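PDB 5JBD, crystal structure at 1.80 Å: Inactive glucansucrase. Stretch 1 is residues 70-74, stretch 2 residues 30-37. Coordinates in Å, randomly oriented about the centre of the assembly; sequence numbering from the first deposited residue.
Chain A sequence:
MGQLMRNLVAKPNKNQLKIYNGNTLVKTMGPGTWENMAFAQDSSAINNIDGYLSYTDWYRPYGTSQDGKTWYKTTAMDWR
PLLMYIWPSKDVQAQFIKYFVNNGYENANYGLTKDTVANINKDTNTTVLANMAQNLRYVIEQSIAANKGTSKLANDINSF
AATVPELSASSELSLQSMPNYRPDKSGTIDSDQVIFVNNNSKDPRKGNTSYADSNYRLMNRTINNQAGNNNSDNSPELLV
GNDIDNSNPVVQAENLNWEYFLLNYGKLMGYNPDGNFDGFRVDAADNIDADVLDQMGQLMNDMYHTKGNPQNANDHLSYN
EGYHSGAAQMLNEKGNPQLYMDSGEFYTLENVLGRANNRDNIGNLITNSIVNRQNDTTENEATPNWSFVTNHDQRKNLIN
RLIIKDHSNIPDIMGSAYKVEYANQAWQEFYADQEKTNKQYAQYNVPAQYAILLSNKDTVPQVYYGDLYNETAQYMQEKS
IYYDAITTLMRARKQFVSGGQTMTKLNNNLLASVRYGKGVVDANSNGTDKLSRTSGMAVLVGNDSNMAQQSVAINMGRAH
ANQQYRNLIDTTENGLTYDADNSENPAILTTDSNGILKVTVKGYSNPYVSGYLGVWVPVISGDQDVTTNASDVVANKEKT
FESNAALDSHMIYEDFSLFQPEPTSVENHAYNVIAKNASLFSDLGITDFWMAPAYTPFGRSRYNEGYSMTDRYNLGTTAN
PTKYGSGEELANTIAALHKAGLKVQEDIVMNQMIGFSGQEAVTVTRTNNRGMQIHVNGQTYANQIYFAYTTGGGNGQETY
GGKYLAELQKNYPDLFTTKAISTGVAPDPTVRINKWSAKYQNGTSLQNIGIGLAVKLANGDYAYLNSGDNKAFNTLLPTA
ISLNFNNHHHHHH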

ATOM      1  N   THR A  70      41.734  -2.932 -40.933  1.00 49.96           N
ATOM      2  CA  THR A  70      41.774  -1.503 -40.630  1.00 48.69           C
ATOM      3  C   THR A  70      41.045  -1.193 -39.307  1.00 47.01           C
ATOM      4  O   THR A  70      39.889  -1.588 -39.120  1.00 48.20           O
ATOM      5  CB  THR A  70      41.139  -0.716 -41.788  1.00 48.91           C
ATOM      6  OG1 THR A  70      41.807  -1.059 -43.010  1.00 48.82           O
ATOM      7  CG2 THR A  70      41.240   0.794 -41.556  1.00 48.39           C
ATOM      8  N   TRP A  71      41.730  -0.490 -38.401  1.00 45.62           N
ATOM      9  CA  TRP A  71      41.231  -0.186 -37.055  1.00 44.33           C
ATOM     10  C   TRP A  71      41.095   1.312 -36.912  1.00 43.45           C
ATOM     11  O   TRP A  71      41.981   2.049 -37.324  1.00 44.39           O
ATOM     12  CB  TRP A  71      42.194  -0.726 -35.987  1.00 43.87           C
ATOM     13  CG  TRP A  71      42.164  -2.215 -35.918  1.00 43.70           C
ATOM     14  CD1 TRP A  71      42.811  -3.077 -36.757  1.00 45.34           C
ATOM     15  CD2 TRP A  71      41.444  -3.021 -34.991  1.00 42.66           C
ATOM     16  NE1 TRP A  71      42.533  -4.375 -36.412  1.00 44.72           N
ATOM     17  CE2 TRP A  71      41.688  -4.371 -35.333  1.00 43.42           C
ATOM     18  CE3 TRP A  71      40.596  -2.740 -33.905  1.00 41.48           C
ATOM     19  CZ2 TRP A  71      41.131  -5.433 -34.623  1.00 42.28           C
ATOM     20  CZ3 TRP A  71      40.041  -3.790 -33.210  1.00 40.66           C
ATOM     21  CH2 TRP A  71      40.309  -5.128 -33.569  1.00 41.66           C
ATOM     22  N   TYR A  72      39.981   1.758 -36.343  1.00 42.00           N
ATOM     23  CA  TYR A  72      39.740   3.179 -36.085  1.00 41.47           C
ATOM     24  C   TYR A  72      39.601   3.423 -34.595  1.00 41.25           C
ATOM     25  O   TYR A  72      38.863   2.706 -33.901  1.00 40.41           O
ATOM     26  CB  TYR A  72      38.495   3.648 -36.825  1.00 41.38           C
ATOM     27  CG  TYR A  72      38.650   3.564 -38.333  1.00 42.72           C
ATOM     28  CD1 TYR A  72      39.460   4.468 -39.023  1.00 43.94           C
ATOM     29  CD2 TYR A  72      37.996   2.582 -39.063  1.00 43.63           C
ATOM     30  CE1 TYR A  72      39.609   4.407 -40.411  1.00 44.63           C
ATOM     31  CE2 TYR A  72      38.132   2.506 -40.446  1.00 44.04           C
ATOM     32  CZ  TYR A  72      38.940   3.420 -41.116  1.00 45.14           C
ATOM     33  OH  TYR A  72      39.073   3.349 -42.483  1.00 46.69           O
ATOM     34  N   LYS A  73      40.305   4.436 -34.107  1.00 41.58           N
ATOM     35  CA  LYS A  73      40.158   4.886 -32.729  1.00 42.18           C
ATOM     36  C   LYS A  73      38.726   5.363 -32.464  1.00 40.10           C
ATOM     37  O   LYS A  73      38.099   5.987 -33.320  1.00 38.76           O
ATOM     38  CB  LYS A  73      41.154   6.007 -32.418  1.00 45.63           C
ATOM     39  CG  LYS A  73      42.586   5.516 -32.251  1.00 49.34           C
ATOM     40  CD  LYS A  73      43.619   6.624 -32.432  1.00 53.76           C
ATOM     41  CE  LYS A  73      44.300   6.542 -33.795  1.00 57.48           C
ATOM     42  NZ  LYS A  73      45.312   7.617 -33.976  1.00 61.53           N
ATOM     43  N   THR A  74      38.216   5.043 -31.279  1.00 38.58           N
ATOM     44  CA  THR A  74      36.918   5.532 -30.831  1.00 37.52           C
ATOM     45  C   THR A  74      36.984   7.005 -30.468  1.00 37.13           C
ATOM     46  O   THR A  74      38.040   7.497 -30.064  1.00 36.92           O
ATOM     47  CB  THR A  74      36.452   4.793 -29.567  1.00 37.27           C
ATOM     48  OG1 THR A  74      37.451   4.892 -28.538  1.00 37.09           O
ATOM     49  CG2 THR A  74      36.184   3.341 -29.882  1.00 37.91           C
TER
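Stretch 2, residues 30-37: GPGTWENM

This is a small contact dominated by W71, in which the indole lies against the turn formed by residues 31-36, made by packing, including a CH-pi contact, with no hydrogen bond between the stretches. It buries 284 Å² with both sides summed, and W71 accounts for 135 Å² of that, nearly half.

Stretch 2 comes in as a loop through G30, P31 and G32, then closes into a 3-10 segment over residues 33-36. Backbone bonds of the i to i+3 kind hold the turn: E35 N to G32 O at 3.1 Å, N36 N to T33 O at 3.0 Å and M37 N to W34 O at 3.0 Å. Stretch 1 is extended throughout, with Y72 and K73 in a strand. The register runs the same way in both stretches, W71 beside P31 with their CA atoms 6.1 Å apart and K73 beside E35 with their CA atoms at 8.0 Å, so the backbones are less close at the second pair.

W71 points its CB toward stretch 2 and takes the m rotamer, with chi2 at 80°. G32 lies over one face of the ring: its CA sits 3.8 Å from the centroid of the five-membered ring, 18° off the normal, a CH-pi contact, and G32 C comes to 3.5 Å from W71 CE2. A CB on G32 would point away from stretch 1 and has room, so the close approach here is made by backbone; nothing of stretch 1 crowds the CB position, and the phi/psi of 175/-167 is one that glycine adopts far more readily than other residues.

Other residues of stretch 2 flank the tryptophan from its base to its far edge. P31 CB meets W71 CB at 4.0 Å, an apolar contact near the base of the side chain. Further out, T33 N is 3.6 Å from W71 CZ2, and the methyl CG2 of T33 reaches 3.9 Å from the same carbon. At the ring edge, N36 OD1 lies 3.6 Å from W71 CZ3; the amide ND2 of N36 is hydrogen-bonded elsewhere in the structure.

E35 links the turn's own order to the contact. Its CA-to-CB bond points toward stretch 1, and OE2 comes within 3.3 Å of W71 CB while accepting a hydrogen bond from G32 N at 3.1 Å. The carboxylate thus ties back to the residue that lies over the five-membered ring. The rule to read here is economical: one large aromatic projects from an extended segment, and a compact turn supplies backbone over one face, and a mix of backbone and side-chain atoms beside the rest of the residue.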

ATOM      1  N   GLY A  30      51.576  -0.903 -33.533  1.00 57.96           N
ATOM      2  CA  GLY A  30      50.778  -0.844 -34.764  1.00 56.74           C
ATOM      3  C   GLY A  30      49.334  -1.288 -34.487  1.00 56.41           C
ATOM      4  O   GLY A  30      49.090  -2.028 -33.522  1.00 52.26           O
ATOM      5  N   PRO A  31      48.370  -0.862 -35.338  1.00 55.72           N
ATOM      6  CA  PRO A  31      46.959  -1.143 -35.048  1.00 52.78           C
ATOM      7  C   PRO A  31      46.597  -2.642 -35.070  1.00 51.02           C
ATOM      8  O   PRO A  31      47.182  -3.412 -35.826  1.00 48.68           O
ATOM      9  CB  PRO A  31      46.201  -0.366 -36.148  1.00 54.23           C
ATOM     10  CG  PRO A  31      47.217   0.514 -36.809  1.00 56.29           C
ATOM     11  CD  PRO A  31      48.519  -0.214 -36.656  1.00 56.64           C
ATOM     12  N   GLY A  32      45.651  -3.040 -34.215  1.00 47.78           N
ATOM     13  CA  GLY A  32      45.264  -4.449 -34.100  1.00 47.45           C
ATOM     14  C   GLY A  32      44.258  -4.737 -32.992  1.00 45.96           C
ATOM     15  O   GLY A  32      43.675  -3.815 -32.405  1.00 44.20           O
ATOM     16  N   THR A  33      44.096  -6.029 -32.698  1.00 46.92           N
ATOM     17  CA  THR A  33      43.122  -6.544 -31.709  1.00 47.08           C
ATOM     18  C   THR A  33      43.315  -6.040 -30.288  1.00 44.83           C
ATOM     19  O   THR A  33      42.369  -6.032 -29.519  1.00 44.82           O
ATOM     20  CB  THR A  33      43.141  -8.084 -31.659  1.00 49.09           C
ATOM     21  OG1 THR A  33      44.496  -8.536 -31.519  1.00 52.58           O
ATOM     22  CG2 THR A  33      42.534  -8.671 -32.932  1.00 49.79           C
ATOM     23  N   TRP A  34      44.529  -5.619 -29.930  1.00 44.33           N
ATOM     24  CA  TRP A  34      44.769  -4.977 -28.619  1.00 43.54           C
ATOM     25  C   TRP A  34      43.872  -3.756 -28.353  1.00 41.52           C
ATOM     26  O   TRP A  34      43.639  -3.408 -27.196  1.00 41.12           O
ATOM     27  CB  TRP A  34      46.248  -4.585 -28.446  1.00 43.81           C
ATOM     28  CG  TRP A  34      46.702  -3.498 -29.345  1.00 43.97           C
ATOM     29  CD1 TRP A  34      47.297  -3.640 -30.560  1.00 44.35           C
ATOM     30  CD2 TRP A  34      46.597  -2.087 -29.107  1.00 43.62           C
ATOM     31  NE1 TRP A  34      47.567  -2.410 -31.096  1.00 44.96           N
ATOM     32  CE2 TRP A  34      47.147  -1.438 -30.227  1.00 43.73           C
ATOM     33  CE3 TRP A  34      46.085  -1.309 -28.055  1.00 42.60           C
ATOM     34  CZ2 TRP A  34      47.206  -0.043 -30.337  1.00 43.61           C
ATOM     35  CZ3 TRP A  34      46.141   0.094 -28.165  1.00 42.46           C
ATOM     36  CH2 TRP A  34      46.703   0.703 -29.298  1.00 42.74           C
ATOM     37  N   GLU A  35      43.383  -3.126 -29.421  1.00 40.74           N
ATOM     38  CA  GLU A  35      42.479  -1.971 -29.322  1.00 39.84           C
ATOM     39  C   GLU A  35      41.100  -2.323 -28.725  1.00 38.21           C
ATOM     40  O   GLU A  35      40.332  -1.428 -28.366  1.00 38.34           O
ATOM     41  CB  GLU A  35      42.339  -1.273 -30.691  1.00 39.92           C
ATOM     42  CG  GLU A  35      43.669  -0.744 -31.238  1.00 40.96           C
ATOM     43  CD  GLU A  35      43.549   0.022 -32.542  1.00 40.96           C
ATOM     44  OE1 GLU A  35      42.744   0.971 -32.604  1.00 40.28           O
ATOM     45  OE2 GLU A  35      44.289  -0.306 -33.490  1.00 41.57           O
ATOM     46  N   ASN A  36      40.800  -3.614 -28.580  1.00 38.44           N
ATOM     47  CA  ASN A  36      39.665  -4.063 -27.739  1.00 37.16           C
ATOM     48  C   ASN A  36      39.789  -3.657 -26.264  1.00 36.78           C
ATOM     49  O   ASN A  36      38.796  -3.639 -25.541  1.00 35.63           O
ATOM     50  CB  ASN A  36      39.513  -5.581 -27.803  1.00 37.31           C
ATOM     51  CG  ASN A  36      39.203  -6.094 -29.197  1.00 37.77           C
ATOM     52  OD1 ASN A  36      38.924  -5.338 -30.120  1.00 37.34           O
ATOM     53  ND2 ASN A  36      39.263  -7.402 -29.351  1.00 38.27           N
ATOM     54  N   MET A  37      41.002  -3.365 -25.797  1.00 38.13           N
ATOM     55  CA  MET A  37      41.208  -2.912 -24.413  1.00 39.37           C
ATOM     56  C   MET A  37      40.419  -1.643 -24.106  1.00 38.00           C
ATOM     57  O   MET A  37      40.167  -0.827 -25.008  1.00 37.57           O
ATOM     58  CB  MET A  37      42.706  -2.669 -24.124  1.00 42.28           C
ATOM     59  CG  MET A  37      43.290  -1.403 -24.736  1.00 45.28           C
ATOM     60  SD  MET A  37      45.049  -1.174 -24.361  1.00 48.93           S
ATOM     61  CE  MET A  37      44.917  -0.478 -22.714  1.00 50.04           C
TER